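Local coordinates for protein galectin-1 (Bufo arenarum, PDB 1A78) that binds beta-galactosides as a homodimeric lectin and may regulate apoptosis and cell differentiation, at residues S23-P26 against D27-G30. Numbering follows the deposited sequence.
Sequences SIPP and DCKG
Cys28 folds back over Pro25 and Ile24 through a beta turn, Pro25-Pro26-Asp27-Cys28, in the loop that carries the chain from one sheet of the galectin beta-sandwich to the other, between strands 16-23 and 30-35. The evidence for the turn is the 5.2 Å separation of Pro25 CA and Cys28 CA, with no helix present. Asp27, with psi 72°, departs from a classical type I turn; consistent with that, Pro25 O and Cys28 N form no hydrogen bond, and the Cys28 amide instead makes a weak one to Gln82 OE1.

On the outer, exposed side, the Pro26 ring lies beside the Asp27 amide, its CB and CG each 3.2 Å from Asp27 N, a closeness that comes with the peptide link. The bond leaving Asp27 CA points away from the preceding segment, yet chi1 of -77° sets CG beside its own backbone N and keeps OD1 3.6 Å from Pro26 O. No hydrogen bond joins the carboxylate to that segment.

The inner side is mostly apolar, though the nearest neighbour of Cys28 CB is Pro25 O, at 3.4 Å. Cys28 CB also meets the branch methyl Ile24 CG2 at 3.8 Å. Ile24 is buried and packs on Phe50, Phe80 and Leu126 of neighbouring loops and on Val86 of strand 85-92, which close this side at the edge of the sandwich. The contact does not reach the sugar: the Cys28 side chain is about 13 Å from the bound thiogalactose, although the Ile24 side chain comes within about 7 Å of that of Ala48 in the binding site. With chi1 at -179°, Cys28 SG extends anti to its own amide nitrogen and passes Pro25 CD at 4.0 Å.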
ATOM      1  N   SER A  23      -6.921 -11.617  -2.791  1.00 39.45           N
ATOM      2  CA  SER A  23      -7.491 -12.951  -2.833  1.00 43.01           C
ATOM      3  C   SER A  23      -8.254 -13.335  -1.569  1.00 43.94           C
ATOM      4  O   SER A  23      -7.794 -13.102  -0.438  1.00 42.68           O
ATOM      5  CB  SER A  23      -6.411 -13.993  -3.117  1.00 43.38           C
ATOM      6  OG  SER A  23      -6.065 -13.982  -4.485  1.00 48.92           O
ATOM      7  N   ILE A  24      -9.441 -13.896  -1.795  1.00 44.52           N
ATOM      8  CA  ILE A  24     -10.329 -14.359  -0.744  1.00 44.47           C
ATOM      9  C   ILE A  24      -9.990 -15.811  -0.476  1.00 45.18           C
ATOM     10  O   ILE A  24      -9.904 -16.614  -1.409  1.00 44.91           O
ATOM     11  CB  ILE A  24     -11.812 -14.350  -1.192  1.00 44.09           C
ATOM     12  CG1 ILE A  24     -12.281 -12.944  -1.551  1.00 44.01           C
ATOM     13  CG2 ILE A  24     -12.696 -14.924  -0.093  1.00 43.60           C
ATOM     14  CD1 ILE A  24     -13.768 -12.891  -1.869  1.00 44.50           C
ATOM     15  N   PRO A  25      -9.719 -16.155   0.790  1.00 46.09           N
ATOM     16  CA  PRO A  25      -9.401 -17.555   1.122  1.00 47.34           C
ATOM     17  C   PRO A  25     -10.624 -18.476   0.817  1.00 49.63           C
ATOM     18  O   PRO A  25     -11.785 -18.033   0.802  1.00 46.48           O
ATOM     19  CB  PRO A  25      -9.093 -17.477   2.619  1.00 45.99           C
ATOM     20  CG  PRO A  25      -8.527 -16.071   2.766  1.00 45.09           C
ATOM     21  CD  PRO A  25      -9.454 -15.253   1.928  1.00 44.20           C
ATOM     22  N   PRO A  26     -10.376 -19.774   0.582  1.00 53.19           N
ATOM     23  CA  PRO A  26     -11.457 -20.727   0.278  1.00 54.85           C
ATOM     24  C   PRO A  26     -12.371 -20.971   1.477  1.00 56.16           C
ATOM     25  O   PRO A  26     -13.520 -21.376   1.325  1.00 56.83           O
ATOM     26  CB  PRO A  26     -10.693 -21.988  -0.109  1.00 54.59           C
ATOM     27  CG  PRO A  26      -9.501 -21.935   0.831  1.00 56.26           C
ATOM     28  CD  PRO A  26      -9.083 -20.470   0.754  1.00 54.71           C
ATOM     29  N   ASP A  27     -11.837 -20.765   2.672  1.00 57.23           N
ATOM     30  CA  ASP A  27     -12.606 -20.943   3.886  1.00 58.70           C
ATOM     31  C   ASP A  27     -12.555 -19.603   4.581  1.00 56.47           C
ATOM     32  O   ASP A  27     -11.836 -19.432   5.565  1.00 58.97           O
ATOM     33  CB  ASP A  27     -11.983 -22.046   4.761  1.00 63.71           C
ATOM     34  CG  ASP A  27     -12.303 -23.458   4.246  1.00 68.07           C
ATOM     35  OD1 ASP A  27     -13.508 -23.770   4.059  1.00 68.65           O
ATOM     36  OD2 ASP A  27     -11.351 -24.248   4.022  1.00 70.33           O
ATOM     37  N   CYS A  28     -13.268 -18.637   4.016  1.00 51.81           N
ATOM     38  CA  CYS A  28     -13.297 -17.285   4.552  1.00 47.10           C
ATOM     39  C   CYS A  28     -14.696 -16.982   5.045  1.00 43.81           C
ATOM     40  O   CYS A  28     -15.655 -17.049   4.290  1.00 42.97           O
ATOM     41  CB  CYS A  28     -12.895 -16.284   3.459  1.00 47.38           C
ATOM     42  SG  CYS A  28     -12.861 -14.533   3.969  1.00 46.82           S
ATOM     43  N   LYS A  29     -14.811 -16.661   6.321  1.00 41.53           N
ATOM     44  CA  LYS A  29     -16.099 -16.351   6.925  1.00 40.73           C
ATOM     45  C   LYS A  29     -16.543 -14.956   6.494  1.00 38.83           C
ATOM     46  O   LYS A  29     -17.720 -14.704   6.286  1.00 37.32           O
ATOM     47  CB  LYS A  29     -16.003 -16.462   8.451  1.00 43.91           C
ATOM     48  CG  LYS A  29     -15.053 -15.418   9.133  1.00 52.01           C
ATOM     49  CD  LYS A  29     -13.734 -16.007   9.753  1.00 52.63           C
ATOM     50  CE  LYS A  29     -12.795 -16.640   8.691  1.00 53.46           C
ATOM     51  NZ  LYS A  29     -12.499 -15.753   7.499  1.00 51.84           N
ATOM     52  N   GLY A  30     -15.577 -14.061   6.325  1.00 38.25           N
ATOM     53  CA  GLY A  30     -15.850 -12.699   5.895  1.00 35.26           C
ATOM     54  C   GLY A  30     -14.550 -11.904   5.840  1.00 34.43           C
ATOM     55  O   GLY A  30     -13.542 -12.338   6.422  1.00 34.24           O
TER